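Local structure of calcium-regulated actin-bundling protein (Dictyostelium discoideum, 4X3N) at residues N36-P41 with S152-L157; V47-A52 with E62-V67. The protein binds and bundles actin filaments under regulation by calcium and may contribute to building and reorganizing filopodia and pseudopodia during cell movement. All coordinates share one frame; numbering follows the deposited sequence.

Contact 1: residues N36-P41 with S152-L157; sequences NVAKLP and SFLEYL. With CA (calcium ion), chain D.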
loop_
_atom_site.group_PDB
_atom_site.type_symbol
_atom_site.label_atom_id
_atom_site.label_comp_id
_atom_site.label_asym_id
_atom_site.label_seq_id
_atom_site.Cartn_x
_atom_site.Cartn_y
_atom_site.Cartn_z
ATOM N N ASN A 36 3.799 -17.915 -5.519
ATOM C CA ASN A 36 2.495 -18.457 -5.122
ATOM C C ASN A 36 2.434 -18.998 -3.741
ATOM O O ASN A 36 1.515 -18.694 -3.001
ATOM C CB ASN A 36 2.034 -19.497 -6.120
ATOM C CG ASN A 36 1.659 -18.857 -7.432
ATOM O OD1 ASN A 36 1.215 -17.713 -7.447
ATOM N ND2 ASN A 36 1.824 -19.561 -8.526
ATOM N N VAL A 37 3.419 -19.811 -3.365
ATOM C CA VAL A 37 3.503 -20.300 -2.015
ATOM C C VAL A 37 3.571 -19.102 -1.058
ATOM O O VAL A 37 2.941 -19.108 -0.011
ATOM C CB VAL A 37 4.791 -21.189 -1.772
ATOM C CG1 VAL A 37 4.860 -21.622 -0.294
ATOM C CG2 VAL A 37 4.775 -22.414 -2.688
ATOM N N ALA A 38 4.402 -18.103 -1.365
ATOM C CA ALA A 38 4.578 -16.976 -0.485
ATOM C C ALA A 38 3.313 -16.074 -0.314
ATOM O O ALA A 38 3.223 -15.303 0.625
ATOM C CB ALA A 38 5.804 -16.150 -0.882
ATOM N N LYS A 39 2.328 -16.207 -1.186
ATOM C CA LYS A 39 1.045 -15.525 -1.017
ATOM C C LYS A 39 0.008 -16.354 -0.320
ATOM O O LYS A 39 -1.063 -15.861 -0.066
ATOM C CB LYS A 39 0.494 -15.097 -2.363
ATOM C CG LYS A 39 1.300 -13.948 -2.963
ATOM C CD LYS A 39 1.093 -12.655 -2.153
ATOM C CE LYS A 39 1.709 -11.421 -2.826
ATOM N NZ LYS A 39 1.631 -10.243 -1.890
ATOM N N LEU A 40 0.313 -17.590 0.018
ATOM C CA LEU A 40 -0.609 -18.447 0.771
ATOM C C LEU A 40 -0.613 -17.939 2.173
ATOM O O LEU A 40 0.304 -17.234 2.534
ATOM C CB LEU A 40 -0.180 -19.943 0.782
ATOM C CG LEU A 40 -0.192 -20.676 -0.541
ATOM C CD1 LEU A 40 0.436 -22.075 -0.537
ATOM C CD2 LEU A 40 -1.626 -20.721 -1.090
ATOM N N PRO A 41 -1.663 -18.259 2.960
ATOM C CA PRO A 41 -1.650 -17.923 4.372
ATOM C C PRO A 41 -0.353 -18.424 5.037
ATOM O O PRO A 41 0.217 -19.443 4.626
ATOM C CB PRO A 41 -2.861 -18.642 4.929
ATOM C CG PRO A 41 -3.841 -18.701 3.763
ATOM C CD PRO A 41 -2.938 -18.927 2.554
ATOM N N SER A 152 7.452 -12.561 3.528
ATOM C CA SER A 152 6.573 -13.651 3.787
ATOM C C SER A 152 7.151 -14.466 4.941
ATOM O O SER A 152 8.322 -14.333 5.261
ATOM C CB SER A 152 6.453 -14.505 2.554
ATOM O OG SER A 152 7.743 -14.965 2.148
ATOM N N PHE A 153 6.337 -15.315 5.541
ATOM C CA PHE A 153 6.823 -16.274 6.538
ATOM C C PHE A 153 7.781 -17.226 5.912
ATOM O O PHE A 153 8.799 -17.548 6.506
ATOM C CB PHE A 153 5.672 -16.995 7.188
ATOM C CG PHE A 153 6.001 -17.685 8.487
ATOM C CD1 PHE A 153 6.774 -17.075 9.443
ATOM C CD2 PHE A 153 5.413 -18.930 8.794
ATOM C CE1 PHE A 153 7.074 -17.741 10.654
ATOM C CE2 PHE A 153 5.677 -19.581 10.040
ATOM C CZ PHE A 153 6.528 -19.001 10.924
ATOM N N LEU A 154 7.515 -17.616 4.666
ATOM C CA LEU A 154 8.436 -18.443 3.891
ATOM C C LEU A 154 9.823 -17.807 3.811
ATOM O O LEU A 154 10.801 -18.482 4.008
ATOM C CB LEU A 154 7.991 -18.726 2.471
ATOM C CG LEU A 154 8.884 -19.632 1.598
ATOM C CD1 LEU A 154 8.973 -21.083 2.088
ATOM C CD2 LEU A 154 8.360 -19.637 0.184
ATOM N N GLU A 155 9.871 -16.544 3.470
ATOM C CA GLU A 155 11.153 -15.850 3.294
ATOM C C GLU A 155 11.889 -15.731 4.628
ATOM O O GLU A 155 13.078 -15.970 4.682
ATOM C CB GLU A 155 10.920 -14.497 2.619
ATOM C CG GLU A 155 10.647 -14.641 1.143
ATOM C CD GLU A 155 10.141 -13.362 0.547
ATOM O OE1 GLU A 155 9.088 -12.904 0.998
ATOM O OE2 GLU A 155 10.816 -12.822 -0.351
ATOM N N TYR A 156 11.167 -15.396 5.691
ATOM C CA TYR A 156 11.744 -15.426 7.044
ATOM C C TYR A 156 12.344 -16.805 7.371
ATOM O O TYR A 156 13.470 -16.919 7.891
ATOM C CB TYR A 156 10.704 -15.019 8.114
ATOM C CG TYR A 156 11.011 -15.613 9.471
ATOM C CD1 TYR A 156 11.987 -15.046 10.292
ATOM C CD2 TYR A 156 10.297 -16.697 9.966
ATOM C CE1 TYR A 156 12.262 -15.583 11.567
ATOM C CE2 TYR A 156 10.577 -17.260 11.191
ATOM C CZ TYR A 156 11.587 -16.712 11.998
ATOM O OH TYR A 156 11.869 -17.261 13.262
ATOM N N LEU A 157 11.602 -17.860 7.073
ATOM C CA LEU A 157 12.068 -19.213 7.354
ATOM C C LEU A 157 13.305 -19.649 6.628
ATOM O O LEU A 157 14.227 -20.210 7.218
ATOM C CB LEU A 157 10.980 -20.228 7.099
ATOM C CG LEU A 157 9.843 -20.088 8.102
ATOM C CD1 LEU A 157 8.633 -20.923 7.658
ATOM C CD2 LEU A 157 10.206 -20.583 9.522
HETATM CA CA CA D . 9.217 -10.913 -0.754
HETATM O O HOH W 1 7.090 -11.958 -1.033
#
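At the start of the exiting helix of a calcium-binding EF-hand loop, Ser152 and Leu154 pack against Ala38 and Val37 in the C-terminal part of helix 28-38. The methyl group of Ala38 lies against the Ser152 hydroxymethyl group, Ala38 CB standing 3.8 Å from Ser152 OG, a plain van der Waals approach. One residue earlier, Val37 CG1 meets Leu154 CD2 at 4.1 Å, the two side chains crossing at about a right angle.

The hydroxyl that touches Ala38 is also engaged within its own segment. With chi1 at 57°, Ser152 OG is turned so that it accepts from Glu155 N at 3.0 Å and donates to Glu155 OE1 at 2.7 Å. Ser152 N gives Glu155 OE1 a second bond, 3.0 Å long, which completes a capping box. Both donors reach OE1 on its anti side, about 20° out of the carboxylate plane, and so restrain the carboxylate that chelates calcium through Glu155 OE1 at 2.7 Å and Glu155 OE2 at 2.5 Å. Ser152 is thus a second-shell residue of the site, which Asp144, Asn146, Asp148, Arg150 O and a water complete.

Strand 150-152, paired antiparallel with 93-95, leads into helix 153-160, of which Ser152 is the N-cap. Phe34 of helix 28-38 also touches Leu154 and Glu155, Gln45 of helix 42-57 bonds Leu154 N, and Phe153 packs on Ile64 and Ile72 of helix 61-79.

Contact 2: residues V47-A52 with E62-V67; sequences VHFLNA and EFIYSV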
loop_
_atom_site.group_PDB
_atom_site.type_symbol
_atom_site.label_atom_id
_atom_site.label_comp_id
_atom_site.label_asym_id
_atom_site.label_seq_id
_atom_site.Cartn_x
_atom_site.Cartn_y
_atom_site.Cartn_z
ATOM N N VAL A 47 3.850 -24.986 6.439
ATOM C CA VAL A 47 3.805 -26.335 6.078
ATOM C C VAL A 47 4.548 -26.679 4.806
ATOM O O VAL A 47 5.169 -27.759 4.758
ATOM C CB VAL A 47 2.354 -26.805 5.955
ATOM C CG1 VAL A 47 2.299 -28.091 5.161
ATOM C CG2 VAL A 47 1.722 -26.937 7.339
ATOM N N HIS A 48 4.566 -25.810 3.801
ATOM C CA HIS A 48 5.398 -26.050 2.654
ATOM C C HIS A 48 6.847 -26.162 3.099
ATOM O O HIS A 48 7.596 -27.063 2.663
ATOM C CB HIS A 48 5.323 -24.944 1.600
ATOM C CG HIS A 48 4.240 -25.144 0.622
ATOM N ND1 HIS A 48 2.922 -24.920 0.948
ATOM C CD2 HIS A 48 4.246 -25.594 -0.651
ATOM C CE1 HIS A 48 2.159 -25.172 -0.096
ATOM N NE2 HIS A 48 2.932 -25.613 -1.072
ATOM N N PHE A 49 7.259 -25.207 3.897
ATOM C CA PHE A 49 8.667 -25.225 4.390
ATOM C C PHE A 49 9.008 -26.513 5.158
ATOM O O PHE A 49 10.020 -27.175 4.870
ATOM C CB PHE A 49 8.924 -24.005 5.246
ATOM C CG PHE A 49 10.318 -24.000 5.897
ATOM C CD1 PHE A 49 11.413 -23.740 5.145
ATOM C CD2 PHE A 49 10.486 -24.313 7.213
ATOM C CE1 PHE A 49 12.693 -23.768 5.689
ATOM C CE2 PHE A 49 11.775 -24.339 7.768
ATOM C CZ PHE A 49 12.853 -24.064 6.982
ATOM N N LEU A 50 8.149 -26.859 6.135
ATOM C CA LEU A 50 8.358 -28.001 6.968
ATOM C C LEU A 50 8.346 -29.301 6.168
ATOM O O LEU A 50 9.257 -30.115 6.339
ATOM C CB LEU A 50 7.351 -28.053 8.096
ATOM C CG LEU A 50 7.433 -26.985 9.144
ATOM C CD1 LEU A 50 6.205 -27.064 10.016
ATOM C CD2 LEU A 50 8.680 -27.081 10.029
ATOM N N ASN A 51 7.368 -29.508 5.292
ATOM C CA ASN A 51 7.415 -30.663 4.408
ATOM C C ASN A 51 8.715 -30.798 3.639
ATOM O O ASN A 51 9.169 -31.896 3.445
ATOM C CB ASN A 51 6.317 -30.621 3.358
ATOM C CG ASN A 51 4.965 -31.023 3.928
ATOM O OD1 ASN A 51 4.890 -31.689 4.950
ATOM N ND2 ASN A 51 3.908 -30.633 3.252
ATOM N N ALA A 52 9.252 -29.693 3.139
ATOM C CA ALA A 52 10.413 -29.744 2.289
ATOM C C ALA A 52 11.679 -30.073 3.124
ATOM O O ALA A 52 12.578 -30.785 2.684
ATOM C CB ALA A 52 10.616 -28.431 1.569
ATOM N N GLU A 62 8.410 -26.963 16.678
ATOM C CA GLU A 62 7.726 -26.353 17.787
ATOM C C GLU A 62 7.985 -24.843 17.916
ATOM O O GLU A 62 7.090 -24.090 18.226
ATOM C CB GLU A 62 8.066 -27.062 19.103
ATOM C CG GLU A 62 7.369 -26.480 20.310
ATOM C CD GLU A 62 5.856 -26.567 20.211
ATOM O OE1 GLU A 62 5.302 -27.394 19.453
ATOM O OE2 GLU A 62 5.196 -25.727 20.844
ATOM N N PHE A 63 9.210 -24.419 17.676
ATOM C CA PHE A 63 9.481 -23.024 17.711
ATOM C C PHE A 63 8.799 -22.306 16.541
ATOM O O PHE A 63 8.282 -21.202 16.654
ATOM C CB PHE A 63 10.980 -22.844 17.589
ATOM C CG PHE A 63 11.418 -21.441 17.732
ATOM C CD1 PHE A 63 11.399 -20.566 16.628
ATOM C CD2 PHE A 63 11.923 -20.977 18.952
ATOM C CE1 PHE A 63 11.820 -19.252 16.777
ATOM C CE2 PHE A 63 12.362 -19.665 19.090
ATOM C CZ PHE A 63 12.281 -18.784 18.023
ATOM N N ILE A 64 8.803 -22.948 15.413
ATOM C CA ILE A 64 8.256 -22.333 14.196
ATOM C C ILE A 64 6.792 -22.070 14.455
ATOM O O ILE A 64 6.242 -21.007 14.118
ATOM C CB ILE A 64 8.515 -23.209 12.974
ATOM C CG1 ILE A 64 9.977 -23.098 12.557
ATOM C CG2 ILE A 64 7.614 -22.748 11.774
ATOM C CD1 ILE A 64 10.451 -24.228 11.718
ATOM N N TYR A 65 6.165 -23.045 15.093
ATOM C CA TYR A 65 4.734 -22.999 15.396
ATOM C C TYR A 65 4.358 -22.049 16.489
ATOM O O TYR A 65 3.467 -21.169 16.316
ATOM C CB TYR A 65 4.234 -24.414 15.747
ATOM C CG TYR A 65 2.748 -24.468 16.013
ATOM C CD1 TYR A 65 2.257 -24.261 17.313
ATOM C CD2 TYR A 65 1.841 -24.739 14.992
ATOM C CE1 TYR A 65 0.889 -24.312 17.568
ATOM C CE2 TYR A 65 0.481 -24.776 15.250
ATOM C CZ TYR A 65 0.029 -24.564 16.544
ATOM O OH TYR A 65 -1.330 -24.620 16.791
ATOM N N SER A 66 5.068 -22.166 17.610
ATOM C CA SER A 66 4.695 -21.431 18.816
ATOM C C SER A 66 5.213 -20.004 18.861
ATOM O O SER A 66 4.592 -19.147 19.474
ATOM C CB SER A 66 5.223 -22.176 20.053
ATOM O OG SER A 66 4.385 -23.278 20.229
ATOM N N VAL A 67 6.352 -19.770 18.244
ATOM C CA VAL A 67 7.019 -18.478 18.314
ATOM C C VAL A 67 7.088 -17.787 16.976
ATOM O O VAL A 67 6.730 -16.628 16.878
ATOM C CB VAL A 67 8.464 -18.616 18.819
ATOM C CG1 VAL A 67 9.118 -17.245 19.039
ATOM C CG2 VAL A 67 8.530 -19.417 20.112
#
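Ile64 reaches from helix 61-79 toward helix 42-57 and meets Leu50 and Phe49 there through a single methyl group, its CD1. The tight part of the contact is small: Ile64 CD1 lies 3.8 Å from Leu50 CD2 and 4.2 Å from Phe49 CE2. CG1 of Ile64 stands anti to the carbonyl carbon (chi1 -75°) and the chain stays extended beyond it, which carries CD1 across to the other helix. Leu50 and Ile64 run alongside in opposite senses, whereas Phe49 crosses Ile64 at about a right angle and receives the methyl at its ring edge, near the ring plane.

Elsewhere the two segments stand apart. Even their closest CA atoms, those of Leu50 and Ile64, are 9.2 Å from each other, and the two segments together bury only 106 Å². On the more open side, polar side chains bond elsewhere. Ser66 OG donates to Glu62 OE2 over 2.7 Å, coming from above the carboxylate plane, 48° out of it, while Glu62 OE1 forms a salt bridge with Arg281 of helix 273-290. On the other segment, Asn51 OD1 accepts from Ala275 N. Leu157 of helix 153-160 touches both Phe49 and Ile64, joining the same apolar cluster.

The contact is therefore wholly apolar and made by three buried residues. With no polar pair between the segments, it consists of van der Waals packing, one methyl set against both a leucine branch and an aromatic edge, and its geometry is probably set by shape together with the surrounding core.

Overall arrangement
Contact 2 is nested inside the chain loop closed by contact 1, and their centres lie about 12 Å apart. They are parts of one packed unit, as four approaches between them indicate. Toward helix 42-57, Val37 CG1 comes within 3.7 Å of His48 CG and Leu40 CD1 within 3.6 Å of His48 CE1. The EF-hand exiting helix adds the other two: Leu157 CD1 is 3.9 Å from Phe49 CD2, and Phe153 CZ is 3.8 Å from Ile64 O. Within the pair, calcium is bound by contact 1 through Glu155. The helix that carries this calcium ligand also packs, through Phe153 and Leu157, on helices 42-57 and 61-79.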